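Local coordinates for outer membrane protein OMP121 (Bacteroides thetaiotaomicron, PDB 5FQ8) that probably imports nutrients across the outer membrane as a calcium-binding, TonB-dependent transporter of the SusC type, working together with a partner lipoprotein, at residues F248-L259 with S273-P284; Y42-A53 with P135-G146. All coordinates share one frame; numbering follows the deposited sequence.

Contact 1: residues F248-L259 with S273-P284; sequences FFDAGFRYSNSL and SFSQISDDGMIP. With CA (calcium ion), chain M; KR0 (3-decanoyloxypropyl decanoate), chain Q.
Phe253 and Asp280 form a hydrogen-bonded antiparallel pair, with Asp280 N donating to Phe253 O at 3.0 Å and an N-H...O angle of 175°; further pairs follow at Tyr255-Ser278, Asn257-Gln276 and Leu259-Phe274. Gln276 O takes two donors, Asn257 N and, from the opposite face of its carbonyl plane, Ser256 OG.

Among the polar side chains, the amides of Asn257 and Gln276 run alongside each other, pointing the same way with planes 39° apart, and ND2 of Asn257 makes a weak bond to OE1 of Gln276. Asn257 OD1 turns to Tyr179 instead. Arg254 carries its aliphatic part past the Asp279 carboxylate, CB lying 3.5 Å from Asp279 OD1.

Tyr255 has CG wedged between its backbone N and carbonyl carbon (chi1 61°), which brings the ring over the neighbouring strand, Ser278 CB 3.8 Å from its centroid. Past the strands, Pro284 CD sits over a face of Phe248 in a CH-pi contact, and Met282 SD lies obliquely to the Phe249 ring.

At the same end calcium is held by Asp280 OD1 at 2.3 Å, Gly281 O and Ile283 O, with Thr285 and Asp288 completing the site. One water donates to both Ala251 O and Asp280 O.

Phe274 offers a ring face to one acyl chain of the bound decanoate diester, C14 lying 3.4 Å from CZ. That face of the hairpin also bears the Asn257-Gln276 amides and Asp280; the other, mostly polar, sends Arg254 to Arg56 O and Ser258 to Asp136, while calcium probably fixes the loop following strand 268-280.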
# COMPACT_ATOMS: atom_id res chain seq x y z
N PHE B 248 -12.63 -20.95 -28.36
CA PHE B 248 -12.37 -19.74 -27.60
C PHE B 248 -10.94 -19.29 -27.77
O PHE B 248 -10.63 -18.11 -27.62
CB PHE B 248 -12.72 -19.98 -26.13
CG PHE B 248 -12.12 -18.98 -25.19
CD1 PHE B 248 -12.64 -17.71 -25.10
CD2 PHE B 248 -11.06 -19.33 -24.38
CE1 PHE B 248 -12.09 -16.81 -24.24
CE2 PHE B 248 -10.51 -18.43 -23.51
CZ PHE B 248 -11.02 -17.16 -23.44
N PHE B 249 -10.07 -20.22 -28.10
CA PHE B 249 -8.66 -19.90 -28.18
C PHE B 249 -8.29 -19.39 -29.57
O PHE B 249 -8.99 -19.59 -30.56
CB PHE B 249 -7.84 -21.13 -27.81
CG PHE B 249 -8.09 -21.61 -26.41
CD1 PHE B 249 -9.15 -22.45 -26.13
CD2 PHE B 249 -7.29 -21.20 -25.37
CE1 PHE B 249 -9.39 -22.88 -24.85
CE2 PHE B 249 -7.52 -21.63 -24.09
CZ PHE B 249 -8.57 -22.47 -23.83
N ASP B 250 -7.20 -18.66 -29.60
CA ASP B 250 -6.62 -18.14 -30.82
C ASP B 250 -5.43 -19.02 -31.18
O ASP B 250 -5.24 -20.10 -30.63
CB ASP B 250 -6.16 -16.70 -30.63
CG ASP B 250 -7.28 -15.71 -30.55
OD1 ASP B 250 -8.41 -16.04 -30.95
OD2 ASP B 250 -6.99 -14.58 -30.11
N ALA B 251 -4.59 -18.53 -32.07
CA ALA B 251 -3.28 -19.11 -32.26
C ALA B 251 -2.28 -18.19 -31.60
O ALA B 251 -2.25 -17.00 -31.90
CB ALA B 251 -2.97 -19.29 -33.74
N GLY B 252 -1.50 -18.72 -30.67
CA GLY B 252 -0.39 -17.95 -30.16
C GLY B 252 0.58 -17.64 -31.28
O GLY B 252 0.73 -18.41 -32.22
N PHE B 253 1.19 -16.47 -31.20
CA PHE B 253 2.24 -16.11 -32.14
C PHE B 253 3.45 -15.63 -31.37
O PHE B 253 3.31 -15.00 -30.32
CB PHE B 253 1.78 -15.05 -33.10
CG PHE B 253 2.80 -14.71 -34.15
CD1 PHE B 253 2.94 -15.50 -35.28
CD2 PHE B 253 3.62 -13.61 -34.01
CE1 PHE B 253 3.87 -15.19 -36.25
CE2 PHE B 253 4.55 -13.30 -34.97
CZ PHE B 253 4.68 -14.09 -36.09
N ARG B 254 4.63 -15.97 -31.87
CA ARG B 254 5.89 -15.60 -31.24
C ARG B 254 6.91 -15.32 -32.33
O ARG B 254 7.05 -16.12 -33.26
CB ARG B 254 6.39 -16.69 -30.29
CG ARG B 254 7.68 -16.37 -29.57
CD ARG B 254 8.37 -17.59 -28.96
NE ARG B 254 9.31 -18.24 -29.87
CZ ARG B 254 10.20 -19.14 -29.49
NH1 ARG B 254 10.28 -19.49 -28.22
NH2 ARG B 254 11.02 -19.70 -30.37
N TYR B 255 7.60 -14.18 -32.24
CA TYR B 255 8.65 -13.84 -33.18
C TYR B 255 9.94 -13.57 -32.43
O TYR B 255 9.93 -12.89 -31.41
CB TYR B 255 8.28 -12.64 -34.04
CG TYR B 255 8.02 -11.35 -33.31
CD1 TYR B 255 9.04 -10.47 -33.03
CD2 TYR B 255 6.73 -10.99 -32.95
CE1 TYR B 255 8.81 -9.28 -32.39
CE2 TYR B 255 6.49 -9.80 -32.32
CZ TYR B 255 7.54 -8.95 -32.04
OH TYR B 255 7.31 -7.76 -31.40
N SER B 256 11.04 -14.14 -32.92
CA SER B 256 12.32 -14.03 -32.26
C SER B 256 13.37 -13.51 -33.22
O SER B 256 13.32 -13.80 -34.41
CB SER B 256 12.79 -15.35 -31.69
OG SER B 256 14.16 -15.23 -31.34
N ASN B 257 14.33 -12.76 -32.69
CA ASN B 257 15.46 -12.23 -33.45
C ASN B 257 16.70 -12.38 -32.59
O ASN B 257 16.73 -11.89 -31.46
CB ASN B 257 15.25 -10.76 -33.82
CG ASN B 257 14.18 -10.56 -34.88
OD1 ASN B 257 14.41 -10.79 -36.04
ND2 ASN B 257 13.02 -10.11 -34.46
N SER B 258 17.72 -13.04 -33.12
CA SER B 258 18.97 -13.22 -32.39
C SER B 258 20.15 -12.91 -33.29
O SER B 258 20.21 -13.37 -34.43
CB SER B 258 19.08 -14.64 -31.86
OG SER B 258 20.36 -14.84 -31.31
N LEU B 259 21.11 -12.15 -32.76
CA LEU B 259 22.31 -11.75 -33.47
C LEU B 259 23.54 -12.06 -32.63
O LEU B 259 23.47 -12.12 -31.41
CB LEU B 259 22.26 -10.26 -33.78
CG LEU B 259 22.73 -9.71 -35.12
CD1 LEU B 259 21.80 -10.17 -36.19
CD2 LEU B 259 22.72 -8.22 -35.06
N SER B 273 26.48 -10.55 -28.27
CA SER B 273 25.24 -11.13 -28.76
C SER B 273 24.04 -10.35 -28.26
O SER B 273 24.12 -9.56 -27.31
CB SER B 273 25.10 -12.57 -28.31
OG SER B 273 25.09 -12.61 -26.90
N PHE B 274 22.90 -10.60 -28.89
CA PHE B 274 21.63 -9.96 -28.56
C PHE B 274 20.51 -10.91 -28.93
O PHE B 274 20.56 -11.54 -29.98
CB PHE B 274 21.47 -8.65 -29.33
CG PHE B 274 20.06 -8.14 -29.36
CD1 PHE B 274 19.57 -7.36 -28.32
CD2 PHE B 274 19.23 -8.40 -30.43
CE1 PHE B 274 18.29 -6.87 -28.35
CE2 PHE B 274 17.94 -7.90 -30.45
CZ PHE B 274 17.47 -7.14 -29.41
N SER B 275 19.50 -11.01 -28.08
CA SER B 275 18.36 -11.86 -28.37
C SER B 275 17.08 -11.12 -28.05
O SER B 275 17.04 -10.31 -27.13
CB SER B 275 18.43 -13.15 -27.58
OG SER B 275 18.56 -12.85 -26.21
N GLN B 276 16.04 -11.41 -28.82
CA GLN B 276 14.75 -10.77 -28.66
C GLN B 276 13.67 -11.80 -28.89
O GLN B 276 13.74 -12.58 -29.83
CB GLN B 276 14.60 -9.61 -29.64
CG GLN B 276 13.30 -8.88 -29.57
CD GLN B 276 12.24 -9.51 -30.42
OE1 GLN B 276 12.52 -10.42 -31.18
NE2 GLN B 276 11.02 -9.05 -30.29
N ILE B 277 12.66 -11.78 -28.03
CA ILE B 277 11.56 -12.73 -28.04
C ILE B 277 10.29 -12.00 -27.63
O ILE B 277 10.31 -11.21 -26.69
CB ILE B 277 11.83 -13.92 -27.10
CG1 ILE B 277 13.06 -14.68 -27.56
CG2 ILE B 277 10.66 -14.84 -27.04
CD1 ILE B 277 13.35 -15.86 -26.74
N SER B 278 9.20 -12.24 -28.34
CA SER B 278 7.94 -11.56 -28.06
C SER B 278 6.79 -12.52 -28.28
O SER B 278 6.37 -12.73 -29.42
CB SER B 278 7.77 -10.32 -28.90
OG SER B 278 8.53 -9.26 -28.37
N ASP B 279 6.24 -13.04 -27.20
CA ASP B 279 5.21 -14.07 -27.27
C ASP B 279 3.86 -13.49 -26.87
O ASP B 279 3.76 -12.82 -25.85
CB ASP B 279 5.60 -15.23 -26.35
CG ASP B 279 5.05 -16.52 -26.81
OD1 ASP B 279 4.11 -16.50 -27.62
OD2 ASP B 279 5.57 -17.56 -26.36
N ASP B 280 2.84 -13.73 -27.68
CA ASP B 280 1.46 -13.47 -27.32
C ASP B 280 0.73 -14.79 -27.58
O ASP B 280 0.40 -15.09 -28.72
CB ASP B 280 0.87 -12.32 -28.12
CG ASP B 280 -0.58 -12.01 -27.77
OD1 ASP B 280 -1.24 -12.76 -27.03
OD2 ASP B 280 -1.09 -10.99 -28.27
N GLY B 281 0.47 -15.54 -26.51
CA GLY B 281 0.04 -16.92 -26.60
C GLY B 281 -1.41 -17.09 -27.04
O GLY B 281 -2.06 -16.16 -27.50
N MET B 282 -1.91 -18.30 -26.86
CA MET B 282 -3.16 -18.68 -27.50
C MET B 282 -4.40 -18.18 -26.79
O MET B 282 -5.48 -18.21 -27.38
CB MET B 282 -3.24 -20.19 -27.60
CG MET B 282 -3.19 -20.82 -26.26
SD MET B 282 -3.13 -22.57 -26.38
CE MET B 282 -2.79 -22.98 -24.69
N ILE B 283 -4.31 -17.79 -25.52
CA ILE B 283 -5.49 -17.23 -24.87
C ILE B 283 -5.77 -15.86 -25.47
O ILE B 283 -4.82 -15.08 -25.66
CB ILE B 283 -5.29 -17.15 -23.37
CG1 ILE B 283 -4.80 -18.48 -22.81
CG2 ILE B 283 -6.56 -16.80 -22.67
CD1 ILE B 283 -4.34 -18.40 -21.39
N PRO B 284 -7.03 -15.53 -25.80
CA PRO B 284 -7.32 -14.27 -26.48
C PRO B 284 -6.83 -13.04 -25.73
O PRO B 284 -6.55 -13.10 -24.54
CB PRO B 284 -8.85 -14.28 -26.56
CG PRO B 284 -9.23 -15.67 -26.50
CD PRO B 284 -8.23 -16.36 -25.64
CA CA M . -3.01 -14.06 -26.45
C1 KR0 Q . 12.89 5.11 -29.47
O1 KR0 Q . 13.34 4.05 -30.30
C2 KR0 Q . 13.70 4.95 -28.19
C3 KR0 Q . 13.43 3.61 -27.53
C4 KR0 Q . 14.44 -2.41 -29.15
O4 KR0 Q . 14.19 2.53 -28.05
C5 KR0 Q . 13.63 1.20 -27.86
C6 KR0 Q . 15.45 -2.22 -30.30
C7 KR0 Q . 13.57 4.17 -31.72
C8 KR0 Q . 16.46 -3.38 -30.35
O8 KR0 Q . 12.50 1.12 -27.44
C9 KR0 Q . 17.54 -3.29 -31.43
O9 KR0 Q . 14.29 5.07 -32.13
C10 KR0 Q . 14.42 -0.06 -28.16
C11 KR0 Q . 13.60 -1.17 -28.81
C12 KR0 Q . 12.95 3.18 -32.69
C13 KR0 Q . 13.75 1.88 -32.74
C14 KR0 Q . 18.49 -4.49 -31.34
C15 KR0 Q . 19.85 -4.29 -32.01
C16 KR0 Q . 20.95 -4.91 -31.18
C17 KR0 Q . 14.98 1.98 -33.63
C18 KR0 Q . 16.14 1.17 -33.05
C19 KR0 Q . 16.40 -0.12 -33.82
C20 KR0 Q . 17.61 -0.00 -34.76
C21 KR0 Q . 18.15 -1.36 -35.21
C22 KR0 Q . 19.35 -1.20 -36.14
C23 KR0 Q . 20.00 -2.51 -36.56
O HOH W 1 -1.49 -14.35 -30.53

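Contact 2: residues Y42-A53 with P135-G146; sequences YAATSVGGEKIA and PDDVANMTILKG
Lys145 reaches across to Thr45, its NZ donating to OG1 at 2.8 Å. The chain runs straight from CB to CE and kinks only at the last torsion (chi4 64°), which swings the ammonium onto the hydroxyl, while CD packs against Ala43 CB. With the long chain cut back to a methyl, as in an alanine, Thr45 OG1 is likely to lose this donor and a gap to open beside Ala43 CB. Next to it, Tyr42 meets Leu144 with the ring edge: CB of Leu144 lies in the ring plane, 3.8 Å from CE1, and Leu144 CD1 approaches Tyr42 OH. On the face bearing Ser46 and Thr142, the two hydroxyls share a weak bond, and Asn140 ND2 donates to the same Thr142 OG1 at 3.3 Å. The Ile52 and Met141 side chains cross at about a right angle, with Ile52 CD1 3.9 Å from Met141 CE.

Behind these side chains stands the antiparallel backbone pairing, straightest where Met141 N meets Val47 O at 2.7 Å (171°). Past the Gly48-Asn140 pair, Gly49 N donates to Ala139 O from above the carbonyl plane, and Gly49 CA passes 3.2 Å from Val138 O.

Strand 44-48 is an outermost strand of the four-stranded plug sheet; strand 138-144 lies inside it, paired on its other side with strand 161-166, where Ala139 and Asn140 form a classic bulge against Thr165. Gly48 sits at the N-cap of helix 49-54, whose Ile52 faces Pro135 and Met141, and Glu703 of barrel strand 697-712 touches Lys145.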
# COMPACT_ATOMS: atom_id res chain seq x y z
N TYR B 42 31.74 -40.14 -11.81
CA TYR B 42 30.31 -40.21 -11.52
C TYR B 42 29.54 -39.78 -12.76
O TYR B 42 30.11 -39.33 -13.75
CB TYR B 42 29.95 -39.36 -10.29
CG TYR B 42 30.33 -37.91 -10.38
CD1 TYR B 42 29.46 -36.98 -10.93
CD2 TYR B 42 31.54 -37.47 -9.90
CE1 TYR B 42 29.80 -35.66 -11.01
CE2 TYR B 42 31.89 -36.15 -9.97
CZ TYR B 42 31.02 -35.24 -10.53
OH TYR B 42 31.37 -33.92 -10.60
N ALA B 43 28.22 -39.93 -12.70
CA ALA B 43 27.38 -39.69 -13.86
C ALA B 43 27.41 -38.24 -14.27
O ALA B 43 27.30 -37.34 -13.44
CB ALA B 43 25.94 -40.10 -13.57
N ALA B 44 27.57 -38.01 -15.57
CA ALA B 44 27.49 -36.68 -16.16
C ALA B 44 27.10 -36.82 -17.62
O ALA B 44 27.33 -37.86 -18.24
CB ALA B 44 28.80 -35.92 -16.02
N THR B 45 26.50 -35.78 -18.16
CA THR B 45 26.06 -35.76 -19.55
C THR B 45 26.46 -34.45 -20.19
O THR B 45 26.29 -33.38 -19.59
CB THR B 45 24.56 -35.96 -19.65
OG1 THR B 45 24.22 -37.27 -19.20
CG2 THR B 45 24.11 -35.80 -21.07
N SER B 46 27.02 -34.52 -21.40
CA SER B 46 27.40 -33.33 -22.15
C SER B 46 26.44 -33.14 -23.30
O SER B 46 26.07 -34.10 -23.97
CB SER B 46 28.83 -33.45 -22.69
OG SER B 46 29.75 -33.71 -21.65
N VAL B 47 26.00 -31.90 -23.50
CA VAL B 47 25.23 -31.51 -24.67
C VAL B 47 25.81 -30.22 -25.20
O VAL B 47 26.12 -29.31 -24.43
CB VAL B 47 23.73 -31.32 -24.36
CG1 VAL B 47 22.99 -30.97 -25.62
CG2 VAL B 47 23.17 -32.56 -23.76
N GLY B 48 25.96 -30.14 -26.50
CA GLY B 48 26.43 -28.93 -27.10
C GLY B 48 25.29 -28.02 -27.49
O GLY B 48 24.14 -28.44 -27.62
N GLY B 49 25.64 -26.76 -27.69
CA GLY B 49 24.62 -25.75 -27.86
C GLY B 49 23.72 -26.01 -29.04
O GLY B 49 22.54 -25.68 -29.01
N GLU B 50 24.27 -26.63 -30.08
CA GLU B 50 23.50 -26.88 -31.29
C GLU B 50 22.27 -27.72 -30.99
O GLU B 50 21.17 -27.43 -31.48
CB GLU B 50 24.41 -27.55 -32.31
CG GLU B 50 24.00 -27.41 -33.75
CD GLU B 50 24.92 -28.19 -34.66
OE1 GLU B 50 26.15 -28.05 -34.50
OE2 GLU B 50 24.41 -28.95 -35.49
N LYS B 51 22.41 -28.74 -30.13
CA LYS B 51 21.23 -29.46 -29.67
C LYS B 51 20.38 -28.61 -28.75
O LYS B 51 19.15 -28.62 -28.84
CB LYS B 51 21.62 -30.75 -28.96
CG LYS B 51 21.77 -31.91 -29.87
CD LYS B 51 21.14 -33.13 -29.26
CE LYS B 51 19.65 -32.96 -29.10
NZ LYS B 51 18.99 -34.21 -28.63
N ILE B 52 21.03 -27.88 -27.84
CA ILE B 52 20.31 -26.95 -26.96
C ILE B 52 19.43 -26.04 -27.79
O ILE B 52 18.25 -25.85 -27.49
CB ILE B 52 21.30 -26.13 -26.12
CG1 ILE B 52 22.29 -27.02 -25.40
CG2 ILE B 52 20.55 -25.31 -25.14
CD1 ILE B 52 21.71 -27.73 -24.25
N ALA B 53 19.98 -25.51 -28.87
CA ALA B 53 19.37 -24.38 -29.56
C ALA B 53 18.51 -24.77 -30.75
O ALA B 53 17.68 -23.97 -31.17
CB ALA B 53 20.45 -23.41 -30.03
N PRO B 135 19.91 -19.28 -25.29
CA PRO B 135 20.47 -20.55 -25.75
C PRO B 135 21.46 -20.41 -26.89
O PRO B 135 22.42 -21.18 -26.94
CB PRO B 135 19.23 -21.34 -26.17
CG PRO B 135 18.18 -20.31 -26.39
CD PRO B 135 18.45 -19.22 -25.44
N ASP B 136 21.27 -19.44 -27.78
CA ASP B 136 22.21 -19.26 -28.88
C ASP B 136 23.63 -18.99 -28.41
O ASP B 136 24.56 -19.14 -29.20
CB ASP B 136 21.75 -18.12 -29.79
CG ASP B 136 20.62 -18.52 -30.70
OD1 ASP B 136 20.49 -19.72 -31.00
OD2 ASP B 136 19.86 -17.63 -31.12
N ASP B 137 23.83 -18.62 -27.15
CA ASP B 137 25.17 -18.36 -26.64
C ASP B 137 25.83 -19.59 -26.05
O ASP B 137 26.98 -19.50 -25.63
CB ASP B 137 25.12 -17.30 -25.53
CG ASP B 137 25.03 -15.91 -26.07
OD1 ASP B 137 25.50 -15.66 -27.19
OD2 ASP B 137 24.47 -15.05 -25.34
N VAL B 138 25.13 -20.71 -25.98
CA VAL B 138 25.67 -21.86 -25.26
C VAL B 138 26.56 -22.66 -26.19
O VAL B 138 26.15 -23.05 -27.29
CB VAL B 138 24.55 -22.73 -24.68
CG1 VAL B 138 25.16 -23.83 -23.86
CG2 VAL B 138 23.65 -21.87 -23.85
N ALA B 139 27.79 -22.90 -25.76
CA ALA B 139 28.64 -23.83 -26.48
C ALA B 139 28.42 -25.24 -25.95
O ALA B 139 28.07 -26.15 -26.69
CB ALA B 139 30.10 -23.43 -26.35
N ASN B 140 28.58 -25.41 -24.65
CA ASN B 140 28.52 -26.72 -24.03
C ASN B 140 27.76 -26.64 -22.72
O ASN B 140 27.92 -25.68 -21.96
CB ASN B 140 29.93 -27.27 -23.82
CG ASN B 140 29.96 -28.44 -22.91
OD1 ASN B 140 29.64 -29.54 -23.31
ND2 ASN B 140 30.35 -28.21 -21.67
N MET B 141 26.93 -27.62 -22.46
CA MET B 141 26.29 -27.79 -21.17
C MET B 141 26.64 -29.15 -20.62
O MET B 141 26.45 -30.15 -21.30
CB MET B 141 24.78 -27.65 -21.26
CG MET B 141 24.06 -28.19 -20.05
SD MET B 141 22.33 -27.99 -20.25
CE MET B 141 22.28 -26.30 -20.72
N THR B 142 27.12 -29.19 -19.39
CA THR B 142 27.48 -30.44 -18.74
C THR B 142 26.81 -30.50 -17.38
O THR B 142 27.00 -29.61 -16.54
CB THR B 142 28.98 -30.55 -18.61
OG1 THR B 142 29.52 -30.83 -19.90
CG2 THR B 142 29.36 -31.65 -17.66
N ILE B 143 26.04 -31.56 -17.16
CA ILE B 143 25.21 -31.75 -15.97
C ILE B 143 25.92 -32.75 -15.08
O ILE B 143 26.06 -33.92 -15.44
CB ILE B 143 23.81 -32.23 -16.35
CG1 ILE B 143 23.07 -31.12 -17.06
CG2 ILE B 143 23.07 -32.67 -15.14
CD1 ILE B 143 21.68 -31.46 -17.37
N LEU B 144 26.37 -32.31 -13.91
CA LEU B 144 26.95 -33.22 -12.93
C LEU B 144 25.83 -33.74 -12.05
O LEU B 144 25.20 -32.97 -11.32
CB LEU B 144 28.02 -32.50 -12.11
CG LEU B 144 29.07 -31.79 -12.94
CD1 LEU B 144 30.04 -31.08 -12.05
CD2 LEU B 144 29.78 -32.81 -13.76
N LYS B 145 25.57 -35.03 -12.12
CA LYS B 145 24.40 -35.55 -11.42
C LYS B 145 24.70 -35.97 -9.99
O LYS B 145 23.82 -35.91 -9.13
CB LYS B 145 23.83 -36.73 -12.19
CG LYS B 145 23.59 -36.45 -13.65
CD LYS B 145 23.03 -37.69 -14.34
CE LYS B 145 22.91 -37.53 -15.84
NZ LYS B 145 24.23 -37.36 -16.45
N GLY B 146 25.93 -36.38 -9.72
CA GLY B 146 26.24 -36.95 -8.44
C GLY B 146 26.70 -35.91 -7.46
O GLY B 146 27.16 -34.84 -7.82

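Contact 2 comes first along the chain and closes before contact 1 opens; their centres lie 25 Å apart. They belong to different sheets: contact 2 to the small mixed sheet of the plug, contact 1 to the hairpin of strands 252-264 and 268-280 in the barrel wall. Yet the two meet. Just before strand 138-144, Asp136 OD2 probably bonds Ser258 OG at 2.8 Å and Asp137 OD2 probably bonds Ser273 OG. Arg56, the residue that Arg254 also reaches, ties them again through a salt bridge from its side chain to Asp136. Together the contacts thus mark a polar seam between plug and barrel, consistent with a plug seated inside the barrel.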